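CEL61B (Hypocrea jecorina, PDB 2VTC) cleaves crystalline and amorphous polysaccharides as a copper-dependent lytic monooxygenase of the AA9 family, oxidising C1 or C4 at (1-4)-glycosidic bonds. Local coordinates at residues V77-A82 / Y195-N200; T115-C120 / Y174-E179. All blocks are in the same frame, centred on the assembly; numbering follows the deposited sequence.

Contact 1: V77-A82 / Y195-N200; sequences VCHKNA and YPQCVN. With NI (nickel (II) ion), chain E.
Cys-78 SG is bonded covalently to Cys-198 SG at 2.1 Å, with a disulfide torsion of -83°. Both sulfurs lie anti to their own carbonyl carbons (chi1 -69° in Cys-78), which turns the two tips toward each other across the 5.4 Å between the CA atoms. The polar links lie on the Tyr-195 side of the bridge. The ring of His-79 brings its edge to the strand: ND1 donates to Pro-196 O at 3.3 Å, with the acceptor in the imidazole plane and the N-H aimed at a lone pair in the carbonyl plane. The long distance and the bend at hydrogen (147°) suggest a modest bond. Water 1 makes a second bridge, donating to Cys-78 O at 2.8 Å and accepting from Cys-198 N at 2.9 Å. Together, disulfide, imidazole and water tie the end of the short helix 75-78 and the turn after it to strand 193-204 of the AA9 beta-sandwich. His-79 leaves the helix with positive phi and begins a type II turn, closed by Ala-82 N to His-79 O. The Pro-196 and His-79 side chains cross at about a right angle, and Pro-196 CD comes 3.7 Å from His-79 ND1, a van der Waals contact beside the hydrogen bond. On the strand's other face, Tyr-195 points away and places its OH 2.5 Å from the nickel ion, which occupies the catalytic copper site. His-20 and His-108 bind the same ion, the histidine brace of this family, while Trp-106 meets the tyrosine ring edge-to-face.

Contact 2: T115-C120 / Y174-E179; sequences TYVVEC and YVFRHE
Val-117 lays CG2 over one face of the Phe-176 ring, 3.8 Å from its centroid and 15° off the normal, a CH-pi contact. With CG1 between the backbone N and the carbonyl carbon (chi1 63°), CG2 is anti to N and comes over the Phe-176 face, offset toward the rim near CE1 and CZ. The His-178 imidazole is met at its edge: ND1 donates in the ring plane to Thr-115 OG1 at 3.0 Å, and that hydroxyl also bonds Gln-138. Tyr-174 has Val-118 O near its ring edge, and its CE1 lies 3.6 Å from Glu-119 CB. Water 4 donates to both Tyr-174 OH and Glu-119 OE1; the phenol also bonds Arg-170 O. The Tyr-116 ring lies beside the guanidinium of Arg-177, planes 67° apart, with CE2 3.4 Å from Arg-177 NH1 and Glu-179 OE1 at the ring edge; the Tyr-116 hydroxyl bonds that of Tyr-221.

Arg-177 is extended, reaching Glu-179 end-on: NH1 to OE1 at 2.8 Å and NH2 to OE2 at 3.0 Å, both oxygens met from above the carboxylate plane. Tyr-221 also binds OE1. Replacing Arg-177 by a leucine would probably leave the buried Glu-179 carboxylate without its countercharge and the carbonyls of Ile-76 and Val-77 without their side-chain donor.

The backbones form a regular antiparallel pair. Tyr-116/Arg-177 and Val-118/Val-175 are hydrogen-bonded pairs, each closed by two N-H...O bonds; Val-118 CG1 packs 3.6 Å from Val-175 CB.

Strand 113-119 has strand 133-143 as its other neighbour, and 172-182 has 193-204. The face bearing Val-117, Phe-176 and His-178 turns inward in the beta-sandwich, where His-178 stacks on Phe-99 of strand 96-102; the Arg-177 face meets helix 75-78.

In the fold
Both contacts are buried, their centres about 7 Å from the centre of the chain, and meet in one mixed sheet, where strands 172-182 and 193-204 are neighbours. Contact 2 is strand pairing inside that sheet, held by regular backbone bonds and apolar and aromatic side chains, with a buried ion pair and a histidine-threonine bond on its faces; contact 1 fastens a helix end and turn onto the sheet by a covalent bridge and a few polar links. Contact 2 falls within the chain loop closed by contact 1. The two touch directly: Arg-177 NE lies 2.8 Å from Val-77 O, probably hydrogen-bonded, and Gln-197 N meets His-178 O. Contact 1 alone includes a metal ligand, Tyr-195.

Contact 1: V77-A82 / Y195-N200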
# COMPACT_ATOMS: atom_id res chain seq x y z
N VAL A 77 -6.22 6.38 4.25
CA VAL A 77 -6.39 4.97 4.61
C VAL A 77 -6.13 4.04 3.41
O VAL A 77 -5.21 3.20 3.47
CB VAL A 77 -7.81 4.69 5.21
CG1 VAL A 77 -7.90 3.21 5.60
CG2 VAL A 77 -8.12 5.60 6.41
N CYS A 78 -6.91 4.21 2.34
CA CYS A 78 -6.86 3.38 1.15
C CYS A 78 -6.98 4.17 -0.16
O CYS A 78 -7.35 3.63 -1.18
CB CYS A 78 -7.93 2.27 1.19
SG CYS A 78 -7.60 1.01 2.44
N HIS A 79 -6.61 5.45 -0.09
CA HIS A 79 -6.61 6.37 -1.23
C HIS A 79 -8.00 7.03 -1.43
O HIS A 79 -8.91 6.85 -0.60
CB HIS A 79 -6.06 5.73 -2.51
CG HIS A 79 -5.30 6.68 -3.38
ND1 HIS A 79 -4.01 6.43 -3.83
CD2 HIS A 79 -5.65 7.88 -3.90
CE1 HIS A 79 -3.61 7.45 -4.58
NE2 HIS A 79 -4.58 8.34 -4.63
N LYS A 80 -8.13 7.81 -2.50
CA LYS A 80 -9.26 8.76 -2.62
C LYS A 80 -10.66 8.13 -2.64
O LYS A 80 -10.96 7.32 -3.52
CB LYS A 80 -9.08 9.62 -3.87
CG LYS A 80 -10.05 10.78 -3.94
CD LYS A 80 -9.80 11.62 -5.19
CE LYS A 80 -10.72 12.82 -5.24
NZ LYS A 80 -10.48 13.71 -4.07
N ASN A 81 -11.48 8.55 -1.66
CA ASN A 81 -12.90 8.10 -1.58
C ASN A 81 -13.01 6.57 -1.63
O ASN A 81 -13.97 6.01 -2.19
CB ASN A 81 -13.72 8.73 -2.71
CG ASN A 81 -13.70 10.25 -2.70
OD1 ASN A 81 -13.48 10.89 -1.66
ND2 ASN A 81 -13.93 10.84 -3.88
N ALA A 82 -12.02 5.87 -1.09
CA ALA A 82 -11.92 4.44 -1.27
C ALA A 82 -12.99 3.67 -0.51
O ALA A 82 -13.43 4.09 0.56
CB ALA A 82 -10.55 3.90 -0.90
N TYR A 195 1.26 6.92 -2.38
CA TYR A 195 0.42 6.11 -3.26
C TYR A 195 -0.02 4.82 -2.54
O TYR A 195 0.50 3.76 -2.84
CB TYR A 195 1.15 5.73 -4.58
CG TYR A 195 1.60 6.91 -5.43
CD1 TYR A 195 0.86 7.30 -6.55
CD2 TYR A 195 2.76 7.64 -5.10
CE1 TYR A 195 1.26 8.42 -7.34
CE2 TYR A 195 3.18 8.75 -5.89
CZ TYR A 195 2.42 9.12 -7.00
OH TYR A 195 2.84 10.21 -7.76
N PRO A 196 -1.00 4.93 -1.60
CA PRO A 196 -1.48 3.71 -0.92
C PRO A 196 -2.50 2.93 -1.75
O PRO A 196 -3.33 3.53 -2.44
CB PRO A 196 -2.14 4.26 0.35
CG PRO A 196 -2.66 5.60 -0.03
CD PRO A 196 -1.62 6.14 -1.05
N GLN A 197 -2.40 1.61 -1.68
CA GLN A 197 -3.32 0.74 -2.39
C GLN A 197 -3.72 -0.41 -1.46
O GLN A 197 -2.85 -1.11 -0.93
CB GLN A 197 -2.64 0.16 -3.63
CG GLN A 197 -2.36 1.27 -4.67
CD GLN A 197 -3.60 1.66 -5.44
OE1 GLN A 197 -4.31 2.62 -5.10
NE2 GLN A 197 -3.88 0.92 -6.49
N CYS A 198 -5.04 -0.59 -1.28
CA CYS A 198 -5.53 -1.65 -0.41
C CYS A 198 -6.13 -2.84 -1.16
O CYS A 198 -6.81 -2.68 -2.19
CB CYS A 198 -6.56 -1.06 0.56
SG CYS A 198 -5.89 0.09 1.73
N VAL A 199 -5.87 -4.04 -0.63
CA VAL A 199 -6.44 -5.30 -1.17
C VAL A 199 -6.97 -6.18 -0.02
O VAL A 199 -6.34 -6.28 1.02
CB VAL A 199 -5.42 -6.10 -2.04
CG1 VAL A 199 -4.91 -5.24 -3.22
CG2 VAL A 199 -4.25 -6.59 -1.19
N ASN A 200 -8.15 -6.79 -0.21
CA ASN A 200 -8.69 -7.73 0.77
C ASN A 200 -8.01 -9.07 0.56
O ASN A 200 -8.11 -9.65 -0.52
CB ASN A 200 -10.21 -7.92 0.55
CG ASN A 200 -11.02 -6.66 0.81
OD1 ASN A 200 -10.64 -5.79 1.59
ND2 ASN A 200 -12.19 -6.59 0.15
NI NI E . 3.29 10.11 -10.23
O HOH W 1 -6.94 1.20 -2.44
O HOH W 2 3.63 10.77 -12.24
O HOH W 3 3.26 11.18 -9.65

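Contact 2: T115-C120 / Y174-E179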
# COMPACT_ATOMS: atom_id res chain seq x y z
N THR A 115 4.60 -1.67 3.39
CA THR A 115 3.33 -2.42 3.35
C THR A 115 2.84 -2.69 4.77
O THR A 115 3.63 -3.04 5.66
CB THR A 115 3.47 -3.75 2.58
OG1 THR A 115 4.12 -3.49 1.32
CG2 THR A 115 2.11 -4.38 2.27
N TYR A 116 1.53 -2.53 4.95
CA TYR A 116 0.90 -2.73 6.27
C TYR A 116 -0.21 -3.77 6.14
O TYR A 116 -0.71 -4.04 5.02
CB TYR A 116 0.27 -1.42 6.77
CG TYR A 116 1.22 -0.24 6.93
CD1 TYR A 116 1.80 0.07 8.16
CD2 TYR A 116 1.52 0.59 5.83
CE1 TYR A 116 2.68 1.15 8.30
CE2 TYR A 116 2.39 1.67 5.96
CZ TYR A 116 2.96 1.95 7.20
OH TYR A 116 3.80 3.04 7.33
N VAL A 117 -0.62 -4.30 7.29
CA VAL A 117 -1.80 -5.19 7.36
C VAL A 117 -2.70 -4.77 8.53
O VAL A 117 -2.23 -4.23 9.51
CB VAL A 117 -1.37 -6.68 7.47
CG1 VAL A 117 -0.60 -6.94 8.74
CG2 VAL A 117 -2.58 -7.63 7.30
N VAL A 118 -4.00 -4.96 8.35
CA VAL A 118 -4.99 -4.71 9.39
C VAL A 118 -6.02 -5.85 9.38
O VAL A 118 -6.40 -6.36 8.32
CB VAL A 118 -5.73 -3.39 9.16
CG1 VAL A 118 -6.65 -3.53 7.99
CG2 VAL A 118 -6.54 -3.02 10.36
N GLU A 119 -6.50 -6.21 10.57
CA GLU A 119 -7.60 -7.18 10.67
C GLU A 119 -8.98 -6.50 10.60
O GLU A 119 -9.15 -5.36 11.03
CB GLU A 119 -7.46 -8.01 11.95
CG GLU A 119 -8.42 -9.22 11.96
CD GLU A 119 -8.31 -10.08 13.23
OE1 GLU A 119 -7.42 -9.84 14.08
OE2 GLU A 119 -9.15 -11.01 13.35
N CYS A 120 -9.96 -7.22 10.06
CA CYS A 120 -11.34 -6.74 9.98
C CYS A 120 -12.19 -7.43 11.02
O CYS A 120 -12.02 -8.63 11.24
CB CYS A 120 -11.95 -7.02 8.61
SG CYS A 120 -11.02 -6.20 7.26
N TYR A 174 -8.26 -9.98 6.53
CA TYR A 174 -7.33 -8.83 6.63
C TYR A 174 -7.36 -7.97 5.36
O TYR A 174 -7.81 -8.41 4.28
CB TYR A 174 -5.87 -9.32 6.83
CG TYR A 174 -5.65 -10.16 8.07
CD1 TYR A 174 -5.33 -9.56 9.29
CD2 TYR A 174 -5.75 -11.55 8.02
CE1 TYR A 174 -5.12 -10.31 10.45
CE2 TYR A 174 -5.55 -12.32 9.18
CZ TYR A 174 -5.24 -11.69 10.38
OH TYR A 174 -5.03 -12.42 11.54
N VAL A 175 -6.88 -6.74 5.54
CA VAL A 175 -6.62 -5.82 4.44
C VAL A 175 -5.12 -5.56 4.44
O VAL A 175 -4.51 -5.31 5.49
CB VAL A 175 -7.37 -4.48 4.63
CG1 VAL A 175 -7.21 -3.59 3.41
CG2 VAL A 175 -8.89 -4.73 4.80
N PHE A 176 -4.55 -5.58 3.23
CA PHE A 176 -3.12 -5.23 3.05
C PHE A 176 -3.03 -3.87 2.36
O PHE A 176 -3.70 -3.65 1.35
CB PHE A 176 -2.41 -6.31 2.24
CG PHE A 176 -2.19 -7.56 3.00
CD1 PHE A 176 -0.97 -7.83 3.59
CD2 PHE A 176 -3.25 -8.45 3.19
CE1 PHE A 176 -0.77 -9.00 4.33
CE2 PHE A 176 -3.07 -9.61 3.95
CZ PHE A 176 -1.83 -9.90 4.52
N ARG A 177 -2.24 -2.96 2.94
CA ARG A 177 -2.10 -1.60 2.43
C ARG A 177 -0.66 -1.43 1.97
O ARG A 177 0.24 -1.33 2.80
CB ARG A 177 -2.48 -0.59 3.53
CG ARG A 177 -2.35 0.89 3.20
CD ARG A 177 -2.60 1.70 4.48
NE ARG A 177 -2.52 3.13 4.18
CZ ARG A 177 -1.36 3.80 4.06
NH1 ARG A 177 -0.18 3.17 4.26
NH2 ARG A 177 -1.40 5.10 3.74
N HIS A 178 -0.49 -1.43 0.64
CA HIS A 178 0.82 -1.40 -0.02
C HIS A 178 1.05 0.03 -0.53
O HIS A 178 0.18 0.58 -1.22
CB HIS A 178 0.80 -2.41 -1.17
CG HIS A 178 2.06 -2.43 -1.99
ND1 HIS A 178 3.30 -2.70 -1.45
CD2 HIS A 178 2.26 -2.24 -3.32
CE1 HIS A 178 4.22 -2.65 -2.42
NE2 HIS A 178 3.61 -2.38 -3.55
N GLU A 179 2.20 0.65 -0.19
CA GLU A 179 2.34 2.09 -0.41
C GLU A 179 3.71 2.53 -0.90
O GLU A 179 4.71 2.18 -0.31
CB GLU A 179 2.01 2.83 0.88
CG GLU A 179 2.02 4.36 0.78
CD GLU A 179 1.66 4.98 2.11
OE1 GLU A 179 2.06 4.43 3.17
OE2 GLU A 179 0.96 6.04 2.12
O HOH W 4 -4.94 -11.16 14.03